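Local coordinates for protein putative aminooxidase (Propionibacterium acnes, PDB 2BA9) that isomerises polyunsaturated fatty acids, converting linoleic acid to a conjugated form, and binds flavin-adenine dinucleotide, at residues G29-T34 with T215-A220; D159-P164 with V188-F193; F173-A178 with N332-A337; I229-G234 with R394-A399; A285-E290 with K361-Q366. One frame throughout, in Å; residues are numbered along the deposited sequence.

Contact 1. Residues G29-T34 with T215-A220; sequences GFHDYT and TLEHPA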
# COMPACT_ATOMS: atom_id res chain seq x y z
N GLY A 29 8.71 24.37 -9.03
CA GLY A 29 9.87 25.13 -9.51
C GLY A 29 11.21 24.62 -9.01
O GLY A 29 12.21 25.32 -9.09
N PHE A 30 11.22 23.40 -8.48
CA PHE A 30 12.45 22.74 -8.07
C PHE A 30 12.92 21.80 -9.19
O PHE A 30 12.44 20.65 -9.31
CB PHE A 30 12.23 21.98 -6.75
CG PHE A 30 12.03 22.87 -5.54
CD1 PHE A 30 13.10 23.22 -4.72
CD2 PHE A 30 10.75 23.35 -5.21
CE1 PHE A 30 12.91 24.02 -3.60
CE2 PHE A 30 10.55 24.16 -4.08
CZ PHE A 30 11.63 24.50 -3.28
N HIS A 31 13.86 22.27 -10.02
CA HIS A 31 14.27 21.53 -11.24
C HIS A 31 15.56 20.70 -11.13
O HIS A 31 15.92 19.98 -12.07
CB HIS A 31 14.47 22.51 -12.39
CG HIS A 31 13.28 23.36 -12.68
ND1 HIS A 31 12.16 22.87 -13.31
CD2 HIS A 31 13.04 24.66 -12.42
CE1 HIS A 31 11.27 23.84 -13.44
NE2 HIS A 31 11.78 24.94 -12.90
N ASP A 32 16.26 20.81 -10.01
CA ASP A 32 17.50 20.07 -9.80
C ASP A 32 17.24 18.93 -8.82
O ASP A 32 17.75 18.88 -7.72
CB ASP A 32 18.59 21.01 -9.27
CG ASP A 32 19.97 20.40 -9.28
OD1 ASP A 32 20.11 19.17 -9.49
OD2 ASP A 32 20.93 21.17 -9.07
N TYR A 33 16.42 17.99 -9.27
CA TYR A 33 16.14 16.80 -8.49
C TYR A 33 16.68 15.60 -9.26
O TYR A 33 16.81 15.64 -10.49
CB TYR A 33 14.64 16.65 -8.21
CG TYR A 33 13.80 16.41 -9.44
CD1 TYR A 33 13.60 15.12 -9.95
CD2 TYR A 33 13.21 17.48 -10.12
CE1 TYR A 33 12.84 14.91 -11.10
CE2 TYR A 33 12.46 17.28 -11.25
CZ TYR A 33 12.28 16.00 -11.74
OH TYR A 33 11.52 15.81 -12.87
N THR A 34 17.02 14.55 -8.52
CA THR A 34 17.44 13.27 -9.10
C THR A 34 16.73 12.17 -8.33
O THR A 34 16.74 12.18 -7.10
CB THR A 34 18.98 13.07 -8.98
OG1 THR A 34 19.66 14.07 -9.75
CG2 THR A 34 19.40 11.69 -9.51
N THR A 215 7.27 11.76 -18.38
CA THR A 215 6.93 13.20 -18.42
C THR A 215 7.84 14.08 -17.56
O THR A 215 7.83 15.31 -17.70
CB THR A 215 5.47 13.44 -17.98
OG1 THR A 215 5.36 13.18 -16.58
CG2 THR A 215 4.50 12.56 -18.76
N LEU A 216 8.59 13.47 -16.64
CA LEU A 216 9.50 14.20 -15.75
C LEU A 216 10.68 14.81 -16.51
O LEU A 216 11.20 14.22 -17.45
CB LEU A 216 10.08 13.27 -14.67
CG LEU A 216 9.08 12.64 -13.70
CD1 LEU A 216 9.81 11.82 -12.65
CD2 LEU A 216 8.19 13.73 -13.07
N GLU A 217 11.08 16.00 -16.05
CA GLU A 217 12.29 16.68 -16.49
C GLU A 217 13.51 15.77 -16.26
O GLU A 217 14.38 15.69 -17.12
CB GLU A 217 12.44 18.01 -15.72
CG GLU A 217 13.48 19.00 -16.25
CD GLU A 217 13.57 20.28 -15.40
OE1 GLU A 217 12.55 20.70 -14.81
OE2 GLU A 217 14.67 20.87 -15.31
N HIS A 218 13.54 15.08 -15.13
CA HIS A 218 14.59 14.10 -14.84
C HIS A 218 13.99 12.74 -14.44
O HIS A 218 13.72 12.48 -13.26
CB HIS A 218 15.52 14.60 -13.73
CG HIS A 218 16.05 15.98 -13.95
ND1 HIS A 218 17.17 16.23 -14.71
CD2 HIS A 218 15.60 17.18 -13.51
CE1 HIS A 218 17.39 17.54 -14.74
NE2 HIS A 218 16.45 18.13 -14.02
N PRO A 219 13.74 11.88 -15.44
CA PRO A 219 13.34 10.50 -15.19
C PRO A 219 14.28 9.76 -14.24
O PRO A 219 15.46 10.13 -14.06
CB PRO A 219 13.36 9.89 -16.59
CG PRO A 219 13.08 11.04 -17.49
CD PRO A 219 13.81 12.17 -16.88
N ALA A 220 13.77 8.71 -13.60
CA ALA A 220 14.55 7.99 -12.61
C ALA A 220 15.86 7.45 -13.20
O ALA A 220 15.90 6.99 -14.34
CB ALA A 220 13.75 6.86 -11.99
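The imidazole of His-218 turns its edge to the face of the Tyr-33 ring. The two planes stand at 90° with centroids 5.1 Å apart, a T-shaped pair. His-218 CD2 lies over that face, toward the rim. The NE2 corner of the same imidazole gives a weak hydrogen bond to His-31 O at 2.7 Å. Tyr-33 CG lies between the backbone N and the carbonyl carbon (chi1 66°), and the phenol reaches the loop. There Tyr-33 OH accepts a nearly straight bond from His-218 N at 3.1 Å. It is also hydrogen-bonded to Glu-26, which in turn receives Glu-217 N. On the solvent side, His-31 and Glu-217 cross at about a right angle. His-31 ND1 donates to Glu-217 OE1 at 2.7 Å, on the syn lone pair, with the oxygen 21° out of the ring plane. The contact ties the loop after helix 204-215 to the turn before strand 33-36 and to that strand, an outer one of the parallel sheet in the Rossmann-type dinucleotide-binding fold.

Contact 2. Residues D159-P164 with V188-F193; sequences DLWINP and VTMMSF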
# COMPACT_ATOMS: atom_id res chain seq x y z
N ASP A 159 -17.03 -6.76 9.38
CA ASP A 159 -17.41 -7.64 8.27
C ASP A 159 -17.35 -6.93 6.92
O ASP A 159 -17.01 -7.54 5.91
CB ASP A 159 -18.82 -8.20 8.48
CG ASP A 159 -18.88 -9.27 9.55
OD1 ASP A 159 -18.03 -9.29 10.48
OD2 ASP A 159 -19.79 -10.11 9.46
N LEU A 160 -17.71 -5.65 6.90
CA LEU A 160 -17.61 -4.84 5.67
C LEU A 160 -16.17 -4.38 5.42
O LEU A 160 -15.64 -4.55 4.34
CB LEU A 160 -18.53 -3.61 5.75
CG LEU A 160 -18.65 -2.80 4.45
CD1 LEU A 160 -19.51 -3.52 3.44
CD2 LEU A 160 -19.21 -1.43 4.70
N TRP A 161 -15.55 -3.82 6.45
CA TRP A 161 -14.21 -3.21 6.33
C TRP A 161 -13.08 -4.20 6.06
O TRP A 161 -12.06 -3.85 5.48
CB TRP A 161 -13.89 -2.43 7.62
CG TRP A 161 -13.96 -0.94 7.46
CD1 TRP A 161 -12.94 -0.10 7.18
CD2 TRP A 161 -15.13 -0.13 7.58
NE1 TRP A 161 -13.38 1.19 7.12
CE2 TRP A 161 -14.73 1.20 7.36
CE3 TRP A 161 -16.48 -0.39 7.84
CZ2 TRP A 161 -15.63 2.27 7.40
CZ3 TRP A 161 -17.37 0.66 7.88
CH2 TRP A 161 -16.94 1.98 7.66
N ILE A 162 -13.28 -5.45 6.46
CA ILE A 162 -12.20 -6.43 6.44
C ILE A 162 -11.81 -6.88 5.03
O ILE A 162 -10.64 -7.14 4.78
CB ILE A 162 -12.53 -7.64 7.31
CG1 ILE A 162 -11.25 -8.44 7.63
CG2 ILE A 162 -13.61 -8.52 6.66
CD1 ILE A 162 -11.47 -9.55 8.63
N ASN A 163 -12.77 -6.97 4.13
CA ASN A 163 -12.53 -7.56 2.82
C ASN A 163 -11.56 -6.75 1.94
O ASN A 163 -10.65 -7.32 1.33
CB ASN A 163 -13.87 -7.80 2.12
CG ASN A 163 -14.79 -8.70 2.92
OD1 ASN A 163 -14.38 -9.78 3.36
ND2 ASN A 163 -16.04 -8.27 3.13
N PRO A 164 -11.71 -5.41 1.86
CA PRO A 164 -10.69 -4.59 1.20
C PRO A 164 -9.49 -4.25 2.07
O PRO A 164 -8.66 -3.42 1.67
CB PRO A 164 -11.45 -3.30 0.86
CG PRO A 164 -12.83 -3.48 1.30
CD PRO A 164 -12.82 -4.56 2.32
N VAL A 188 -16.14 7.27 2.79
CA VAL A 188 -16.44 7.39 1.36
C VAL A 188 -15.78 6.29 0.53
O VAL A 188 -16.36 5.80 -0.43
CB VAL A 188 -16.01 8.76 0.82
CG1 VAL A 188 -16.21 8.83 -0.69
CG2 VAL A 188 -16.81 9.85 1.50
N THR A 189 -14.56 5.92 0.91
CA THR A 189 -13.82 4.89 0.20
C THR A 189 -14.46 3.53 0.45
O THR A 189 -14.69 2.78 -0.50
CB THR A 189 -12.34 4.90 0.61
OG1 THR A 189 -11.80 6.20 0.34
CG2 THR A 189 -11.53 3.86 -0.15
N MET A 190 -14.76 3.24 1.71
CA MET A 190 -15.47 2.01 2.07
C MET A 190 -16.73 1.86 1.22
O MET A 190 -16.96 0.82 0.62
CB MET A 190 -15.82 1.99 3.56
CG MET A 190 -16.48 0.70 4.05
SD MET A 190 -15.39 -0.72 4.09
CE MET A 190 -15.66 -1.41 2.46
N MET A 191 -17.52 2.93 1.15
CA MET A 191 -18.75 2.90 0.34
C MET A 191 -18.48 2.62 -1.14
O MET A 191 -19.20 1.83 -1.77
CB MET A 191 -19.52 4.21 0.52
CG MET A 191 -20.07 4.40 1.92
SD MET A 191 -21.08 3.04 2.52
CE MET A 191 -19.87 2.11 3.46
N SER A 192 -17.44 3.25 -1.69
CA SER A 192 -17.03 3.00 -3.09
C SER A 192 -16.66 1.54 -3.33
O SER A 192 -16.99 0.96 -4.37
CB SER A 192 -15.87 3.92 -3.47
OG SER A 192 -16.27 5.28 -3.40
N PHE A 193 -15.97 0.93 -2.37
CA PHE A 193 -15.74 -0.53 -2.42
C PHE A 193 -17.04 -1.30 -2.34
O PHE A 193 -17.23 -2.25 -3.09
CB PHE A 193 -14.78 -0.98 -1.31
CG PHE A 193 -13.36 -1.06 -1.76
CD1 PHE A 193 -12.50 0.02 -1.60
CD2 PHE A 193 -12.88 -2.21 -2.38
CE1 PHE A 193 -11.20 -0.04 -2.03
CE2 PHE A 193 -11.59 -2.28 -2.80
CZ PHE A 193 -10.74 -1.20 -2.63
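Met-190 reaches from helix 187-195 across to Trp-161 and Leu-160. Its CB starts over the six-membered part of the indole, 3.9 Å from Trp-161 CZ2. CG is anti to the backbone N (chi1 -176°) and sits almost on the normal of the six-membered ring, 3.6 Å from its centroid, a CH-pi contact. On another side Met-190 CG meets Leu-160 CD2 at 3.5 Å. The chain then bends at chi2, and SD comes over the five-membered ring, 3.6 Å from that centroid and 15° off its normal. This is a Met-aromatic contact, and it joins helix 158-161 to helix 187-195 in a buried, all-apolar interface. The indole NE1 is hydrogen-bonded to Leu-185 O, and Val-181 and Leu-182 of helix 178-184 also touch Trp-161. A second bend carries Met-190 CE to Pro-164 CG at 3.7 Å. The same proline lays CB over the face of Phe-193, 3.8 Å from the ring centroid. Met-191 CE adds a contact to Leu-160 CD2 at 3.8 Å.

Contact 3. Residues F173-A178 with N332-A337; sequences FDNVPA and NHPDYA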
# COMPACT_ATOMS: atom_id res chain seq x y z
N PHE A 173 -7.28 -6.80 12.15
CA PHE A 173 -7.90 -5.79 13.01
C PHE A 173 -7.68 -6.00 14.51
O PHE A 173 -7.87 -5.08 15.31
CB PHE A 173 -9.41 -5.74 12.74
CG PHE A 173 -9.80 -5.18 11.38
CD1 PHE A 173 -11.05 -5.47 10.84
CD2 PHE A 173 -8.94 -4.34 10.64
CE1 PHE A 173 -11.44 -4.97 9.59
CE2 PHE A 173 -9.34 -3.83 9.39
CZ PHE A 173 -10.58 -4.14 8.87
N ASP A 174 -7.28 -7.21 14.90
CA ASP A 174 -6.93 -7.49 16.29
C ASP A 174 -5.69 -6.70 16.77
O ASP A 174 -5.48 -6.53 17.96
CB ASP A 174 -6.73 -9.00 16.51
CG ASP A 174 -5.54 -9.55 15.73
OD1 ASP A 174 -5.75 -10.03 14.59
OD2 ASP A 174 -4.39 -9.50 16.24
N ASN A 175 -4.87 -6.23 15.82
CA ASN A 175 -3.65 -5.50 16.14
C ASN A 175 -3.36 -4.21 15.33
O ASN A 175 -2.79 -3.28 15.87
CB ASN A 175 -2.45 -6.44 16.06
CG ASN A 175 -2.23 -6.96 14.66
OD1 ASN A 175 -1.45 -6.39 13.91
ND2 ASN A 175 -2.90 -8.04 14.30
N VAL A 176 -3.75 -4.15 14.06
CA VAL A 176 -3.43 -2.96 13.24
C VAL A 176 -4.22 -1.74 13.71
O VAL A 176 -5.45 -1.81 13.77
CB VAL A 176 -3.72 -3.18 11.76
CG1 VAL A 176 -3.70 -1.84 10.99
CG2 VAL A 176 -2.74 -4.16 11.16
N PRO A 177 -3.54 -0.64 14.07
CA PRO A 177 -4.23 0.54 14.60
C PRO A 177 -5.29 1.18 13.69
O PRO A 177 -5.10 1.27 12.46
CB PRO A 177 -3.08 1.54 14.84
CG PRO A 177 -1.86 0.69 14.99
CD PRO A 177 -2.07 -0.45 14.06
N ALA A 178 -6.38 1.66 14.32
CA ALA A 178 -7.53 2.25 13.61
C ALA A 178 -7.15 3.34 12.60
O ALA A 178 -7.75 3.42 11.52
CB ALA A 178 -8.55 2.79 14.61
N ASN A 332 2.51 -13.42 7.81
CA ASN A 332 2.86 -12.98 9.16
C ASN A 332 1.68 -12.42 9.95
O ASN A 332 0.70 -11.95 9.38
CB ASN A 332 3.96 -11.92 9.07
CG ASN A 332 3.43 -10.61 8.52
OD1 ASN A 332 3.07 -10.52 7.34
ND2 ASN A 332 3.31 -9.61 9.39
N HIS A 333 1.82 -12.47 11.28
CA HIS A 333 0.88 -11.87 12.22
C HIS A 333 1.63 -11.80 13.57
O HIS A 333 2.45 -12.69 13.87
CB HIS A 333 -0.38 -12.75 12.30
CG HIS A 333 -1.46 -12.22 13.20
ND1 HIS A 333 -1.43 -12.35 14.56
CD2 HIS A 333 -2.63 -11.60 12.91
CE1 HIS A 333 -2.52 -11.83 15.09
NE2 HIS A 333 -3.27 -11.36 14.10
N PRO A 334 1.39 -10.75 14.37
CA PRO A 334 2.09 -10.66 15.67
C PRO A 334 1.96 -11.86 16.61
O PRO A 334 2.86 -12.13 17.39
CB PRO A 334 1.47 -9.41 16.32
CG PRO A 334 0.94 -8.62 15.19
CD PRO A 334 0.48 -9.60 14.16
N ASP A 335 0.84 -12.57 16.55
CA ASP A 335 0.55 -13.68 17.46
C ASP A 335 1.10 -15.04 17.00
O ASP A 335 1.01 -16.04 17.76
CB ASP A 335 -0.96 -13.74 17.72
CG ASP A 335 -1.45 -12.57 18.55
OD1 ASP A 335 -0.61 -11.76 18.99
OD2 ASP A 335 -2.68 -12.45 18.77
N TYR A 336 1.68 -15.07 15.80
CA TYR A 336 2.18 -16.30 15.18
C TYR A 336 3.60 -16.18 14.59
O TYR A 336 4.06 -15.09 14.23
CB TYR A 336 1.25 -16.73 14.04
CG TYR A 336 -0.17 -17.03 14.47
CD1 TYR A 336 -0.56 -18.33 14.77
CD2 TYR A 336 -1.11 -16.01 14.59
CE1 TYR A 336 -1.85 -18.62 15.16
CE2 TYR A 336 -2.42 -16.29 14.99
CZ TYR A 336 -2.79 -17.60 15.27
OH TYR A 336 -4.08 -17.88 15.67
N ALA A 337 4.26 -17.32 14.49
CA ALA A 337 5.54 -17.40 13.78
C ALA A 337 5.26 -17.27 12.28
O ALA A 337 4.17 -17.64 11.82
CB ALA A 337 6.22 -18.69 14.07
O HOH W 1 -3.59 -9.76 18.66
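Asp-174 and His-333 meet tip to tip, each set by its first torsion. Asp-174 CG stands between the backbone N and the carbonyl carbon (chi1 65°). His-333 CG is anti to the backbone N (chi1 -178°). His-333 NE2 donates to Asp-174 OD1 at 2.9 Å, nearly straight, in the ring plane and on the syn lone pair. This is a His-carboxylate hydrogen bond. The other imidazole nitrogen, ND1, accepts from Asp-335 N at 3.0 Å, so both ring nitrogens are bonded and the ring flip is fixed. His-333 is the first residue of a type I beta turn that runs to Tyr-336. Asn-175 ND2 donates to Asp-174 OD2 at 2.8 Å, coming from above the carboxylate plane. Its OD1 end faces Pro-334 CG at 3.5 Å. A water donates to Asp-174 OD2 and to Asp-335 OD2 and bridges the two carboxylates, whose oxygens are 4.2 Å apart. It would ease their repulsion. His-172 makes an edge-to-face pair with His-333, and Pro-304 touches both His-333 and Asp-174. At the surface, the contact joins the loop between helices 166-170 and 178-184 to the loop between strand 325-330 and helix 341-355.

Contact 4. Residues I229-G234 with R394-A399; sequences ITREDG and RNTFYA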
# COMPACT_ATOMS: atom_id res chain seq x y z
N ILE A 229 25.18 6.44 2.56
CA ILE A 229 24.76 7.84 2.64
C ILE A 229 25.24 8.41 3.96
O ILE A 229 24.95 7.86 5.03
CB ILE A 229 23.23 8.03 2.53
CG1 ILE A 229 22.71 7.54 1.17
CG2 ILE A 229 22.86 9.50 2.75
CD1 ILE A 229 21.21 7.65 0.99
N THR A 230 26.00 9.51 3.88
CA THR A 230 26.47 10.26 5.04
C THR A 230 26.04 11.72 4.90
O THR A 230 25.97 12.26 3.80
CB THR A 230 27.99 10.17 5.18
OG1 THR A 230 28.61 10.65 3.98
CG2 THR A 230 28.42 8.73 5.44
N ARG A 231 25.77 12.36 6.03
CA ARG A 231 25.16 13.68 6.02
C ARG A 231 25.88 14.64 6.96
O ARG A 231 25.38 14.99 8.02
CB ARG A 231 23.69 13.58 6.41
CG ARG A 231 22.83 12.95 5.34
CD ARG A 231 21.57 12.37 5.94
NE ARG A 231 21.85 11.28 6.88
CZ ARG A 231 20.98 10.80 7.77
NH1 ARG A 231 21.33 9.80 8.57
NH2 ARG A 231 19.76 11.31 7.87
N GLU A 232 27.06 15.09 6.53
CA GLU A 232 27.86 16.01 7.31
C GLU A 232 27.97 17.37 6.62
O GLU A 232 27.64 17.51 5.45
CB GLU A 232 29.27 15.44 7.54
CG GLU A 232 29.36 13.92 7.58
CD GLU A 232 29.82 13.34 6.24
OE1 GLU A 232 28.97 13.14 5.34
OE2 GLU A 232 31.03 13.09 6.10
N ASP A 233 28.43 18.36 7.38
CA ASP A 233 28.72 19.71 6.86
C ASP A 233 27.51 20.38 6.19
O ASP A 233 27.67 21.34 5.43
CB ASP A 233 29.89 19.65 5.87
CG ASP A 233 31.09 18.85 6.40
OD1 ASP A 233 31.59 19.17 7.50
OD2 ASP A 233 31.52 17.90 5.69
N GLY A 234 26.31 19.87 6.49
CA GLY A 234 25.07 20.41 5.92
C GLY A 234 24.74 19.90 4.53
O GLY A 234 23.91 20.49 3.84
N ARG A 394 19.08 17.53 9.25
CA ARG A 394 20.23 17.32 8.37
C ARG A 394 19.78 17.12 6.94
O ARG A 394 20.23 16.20 6.25
CB ARG A 394 21.08 16.15 8.86
CG ARG A 394 21.89 16.50 10.11
CD ARG A 394 22.22 15.27 10.91
NE ARG A 394 23.35 14.53 10.36
CZ ARG A 394 23.50 13.21 10.41
NH1 ARG A 394 22.59 12.43 10.97
NH2 ARG A 394 24.58 12.66 9.90
N ASN A 395 18.86 17.99 6.52
CA ASN A 395 18.35 18.05 5.15
C ASN A 395 17.78 16.73 4.65
O ASN A 395 17.81 16.45 3.45
CB ASN A 395 19.46 18.54 4.22
CG ASN A 395 20.08 19.82 4.70
OD1 ASN A 395 19.37 20.74 5.11
ND2 ASN A 395 21.40 19.90 4.66
N THR A 396 17.25 15.94 5.58
CA THR A 396 16.65 14.66 5.27
C THR A 396 15.16 14.74 5.55
O THR A 396 14.77 15.18 6.64
CB THR A 396 17.23 13.54 6.13
OG1 THR A 396 18.66 13.53 5.98
CG2 THR A 396 16.65 12.19 5.73
N PHE A 397 14.35 14.33 4.58
CA PHE A 397 12.90 14.29 4.72
C PHE A 397 12.41 12.86 4.56
O PHE A 397 13.03 12.05 3.87
CB PHE A 397 12.24 15.23 3.72
CG PHE A 397 12.57 16.68 3.95
CD1 PHE A 397 11.77 17.47 4.76
CD2 PHE A 397 13.70 17.25 3.36
CE1 PHE A 397 12.06 18.80 4.97
CE2 PHE A 397 14.01 18.59 3.58
CZ PHE A 397 13.19 19.36 4.38
N TYR A 398 11.31 12.56 5.25
CA TYR A 398 10.77 11.21 5.38
C TYR A 398 9.40 11.11 4.74
O TYR A 398 8.51 11.92 5.04
CB TYR A 398 10.69 10.83 6.87
CG TYR A 398 12.01 11.07 7.60
CD1 TYR A 398 13.11 10.24 7.39
CD2 TYR A 398 12.17 12.14 8.47
CE1 TYR A 398 14.33 10.47 8.03
CE2 TYR A 398 13.38 12.37 9.12
CZ TYR A 398 14.45 11.53 8.90
OH TYR A 398 15.64 11.75 9.55
N ALA A 399 9.23 10.12 3.85
CA ALA A 399 8.01 9.94 3.09
C ALA A 399 7.73 8.45 2.75
O ALA A 399 8.25 7.55 3.39
CB ALA A 399 8.05 10.78 1.83
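A cluster of two arginines and a threonine joins the hairpin turn after strand 226-230 to strand 396-398, an outer strand of the parallel sheet in the dinucleotide-binding fold. Arg-394 grips Arg-231 O side-on with two nitrogens. Its NE and its NH2 each donate at 3.1 Å to Arg-231 O. NE comes in the carbonyl plane, while NH2 comes from 49° above it. Arg-231 in turn sends NH2 to Thr-396 OG1 at 3.1 Å, in the guanidinium plane and almost straight (173°). Thr-396 OG1 donates a hydrogen bond to Arg-394 O, so a short chain of bonds runs from one segment into the other. The two arginine side chains cross at about a right angle, with Arg-394 NH1 over the Arg-231 guanidinium toward its rim. Their NH1 atoms are 3.8 Å apart. Asp-264 forms salt bridges to both arginines, and Glu-269 forms one to Arg-231, which would offset the like charges. The hydroxyl of Tyr-398 is bonded to Glu-269 as well. Strand 249-252 lies beside strand 396-398 in the sheet, with Leu-252 touching Thr-396, while Val-236 of strand 236-240 and Phe-259 of helix 256-259 touch Arg-231.

Contact 5. Residues A285-E290 with K361-Q366; sequences ACLVKE and KIIEEQ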
# COMPACT_ATOMS: atom_id res chain seq x y z
N ALA A 285 0.97 -15.73 -9.45
CA ALA A 285 0.28 -15.62 -10.74
C ALA A 285 0.10 -17.02 -11.30
O ALA A 285 1.09 -17.71 -11.52
CB ALA A 285 1.08 -14.72 -11.73
N CYS A 286 -1.16 -17.41 -11.50
CA CYS A 286 -1.53 -18.80 -11.78
C CYS A 286 -2.22 -18.99 -13.13
O CYS A 286 -3.04 -18.18 -13.51
CB CYS A 286 -2.48 -19.31 -10.68
SG CYS A 286 -1.81 -19.27 -9.00
N LEU A 287 -1.84 -20.04 -13.84
CA LEU A 287 -2.67 -20.63 -14.88
C LEU A 287 -3.54 -21.64 -14.16
O LEU A 287 -3.04 -22.43 -13.37
CB LEU A 287 -1.83 -21.31 -15.96
CG LEU A 287 -0.85 -20.38 -16.68
CD1 LEU A 287 -0.07 -21.10 -17.81
CD2 LEU A 287 -1.60 -19.18 -17.22
N VAL A 288 -4.84 -21.59 -14.41
CA VAL A 288 -5.79 -22.46 -13.72
C VAL A 288 -6.50 -23.37 -14.73
O VAL A 288 -6.69 -23.01 -15.90
CB VAL A 288 -6.82 -21.62 -12.85
CG1 VAL A 288 -6.10 -20.79 -11.77
CG2 VAL A 288 -7.69 -20.71 -13.69
N LYS A 289 -6.83 -24.58 -14.30
CA LYS A 289 -7.88 -25.34 -14.99
C LYS A 289 -9.17 -25.05 -14.23
O LYS A 289 -9.15 -24.79 -13.01
CB LYS A 289 -7.57 -26.85 -15.10
CG LYS A 289 -6.84 -27.48 -13.90
CD LYS A 289 -6.60 -28.97 -14.12
CE LYS A 289 -5.68 -29.55 -13.04
NZ LYS A 289 -4.23 -29.22 -13.28
N GLU A 290 -10.29 -25.05 -14.95
CA GLU A 290 -11.56 -24.54 -14.42
C GLU A 290 -11.38 -23.05 -14.09
O GLU A 290 -11.16 -22.67 -12.93
CB GLU A 290 -12.05 -25.36 -13.21
CG GLU A 290 -12.95 -26.56 -13.53
CD GLU A 290 -12.54 -27.36 -14.78
OE1 GLU A 290 -13.05 -27.03 -15.88
OE2 GLU A 290 -11.74 -28.31 -14.66
N LYS A 361 -0.24 -24.23 -13.19
CA LYS A 361 1.07 -23.62 -13.14
C LYS A 361 1.07 -22.30 -12.39
O LYS A 361 0.13 -21.54 -12.51
CB LYS A 361 1.54 -23.36 -14.57
CG LYS A 361 3.03 -23.24 -14.69
CD LYS A 361 3.73 -24.59 -14.67
CE LYS A 361 3.53 -25.37 -15.99
NZ LYS A 361 3.38 -24.53 -17.19
N ILE A 362 2.14 -22.05 -11.63
CA ILE A 362 2.46 -20.72 -11.08
C ILE A 362 3.66 -20.20 -11.87
O ILE A 362 4.78 -20.74 -11.76
CB ILE A 362 2.85 -20.74 -9.58
CG1 ILE A 362 1.72 -21.33 -8.70
CG2 ILE A 362 3.14 -19.34 -9.10
CD1 ILE A 362 2.21 -21.87 -7.36
N ILE A 363 3.42 -19.17 -12.68
CA ILE A 363 4.47 -18.64 -13.57
C ILE A 363 5.28 -17.52 -12.89
O ILE A 363 6.41 -17.25 -13.30
CB ILE A 363 3.90 -18.14 -14.95
CG1 ILE A 363 3.04 -16.88 -14.78
CG2 ILE A 363 3.09 -19.27 -15.64
CD1 ILE A 363 2.86 -16.05 -16.07
N GLU A 364 4.72 -16.90 -11.86
CA GLU A 364 5.42 -15.88 -11.07
C GLU A 364 4.93 -15.83 -9.61
O GLU A 364 3.73 -15.89 -9.33
CB GLU A 364 5.28 -14.49 -11.71
CG GLU A 364 6.28 -13.48 -11.21
CD GLU A 364 6.11 -12.07 -11.81
OE1 GLU A 364 5.41 -11.89 -12.83
OE2 GLU A 364 6.68 -11.13 -11.23
N GLU A 365 5.88 -15.68 -8.70
CA GLU A 365 5.61 -15.51 -7.28
C GLU A 365 6.42 -14.37 -6.72
O GLU A 365 7.61 -14.23 -7.03
CB GLU A 365 5.96 -16.77 -6.50
CG GLU A 365 5.42 -16.75 -5.10
CD GLU A 365 5.75 -17.99 -4.36
OE1 GLU A 365 6.90 -18.08 -3.87
OE2 GLU A 365 4.88 -18.89 -4.28
N GLN A 366 5.78 -13.57 -5.87
CA GLN A 366 6.44 -12.47 -5.18
C GLN A 366 5.94 -12.35 -3.77
O GLN A 366 4.73 -12.26 -3.57
CB GLN A 366 6.14 -11.16 -5.91
CG GLN A 366 6.84 -9.95 -5.32
CD GLN A 366 8.29 -9.90 -5.62
OE1 GLN A 366 8.69 -9.91 -6.79
NE2 GLN A 366 9.11 -9.84 -4.59
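Leu-287 and Ile-363 form the apolar centre, with Leu-287 CG 4.2 Å from Ile-363 CG2. Ala-285 CB lies at the same distance from Ile-363 CG1. Ile-324 touches all three residues, and Tyr-51 of strand 50-51 touches Leu-287 and Ile-363. The two strands, 277-288 and 359-373, are antiparallel neighbours at one edge of the large mixed sheet, and a beta bulge interrupts their pairing. Ala-285 pairs with Glu-364, but Cys-286 pairs with Ile-362, so Ile-363 is the extra residue. Its helix-like backbone (psi -21°) marks the bulge. The opposite face carries Cys-286 and Ile-362, whose SG and CG1 are 4.1 Å apart. Thr-327 of strand 325-330 touches Cys-286.

The backbone bonds follow the shifted register. Ala-285 N donates to Glu-364 O at 2.8 Å. Ile-363 N donates to Ala-285 O at 3.0 Å. Beyond the bulge Leu-287 N bonds to Lys-361 O at 2.8 Å, and Lys-361 N returns a weak bond to Leu-287 O. At the polar edge Lys-361 and Glu-364 give only their inner parts to this contact. Lys-361 bends after CG and turns away, and Glu-364 OE1 is hydrogen-bonded to Tyr-56 OH. Ile-362 CA also meets Ala-285 O at 3.3 Å in a CA-H...O contact.

Contacts 1 and 4 belong to the dinucleotide-binding part of the chain. Their centres are 19 Å apart, and they reach the two outer strands of one parallel sheet, 33-36 and 396-398. Contact 2 is nested in the loop closed by contact 1, and contact 5 in that closed by contact 4. Contact 3 crosses contacts 1, 2, 4 and 5 along the chain. Contacts 2 and 3 touch where Phe-173 packs on Ile-162 and Trp-161. Contact 2 lies across the chain's centre from contacts 1 and 4. Contact 5, on the mixed sheet, lies across it from contact 4, about 43 Å away between centres. Segments far apart in sequence are thus interleaved, consistent with a flavin enzyme of the amine oxidase family.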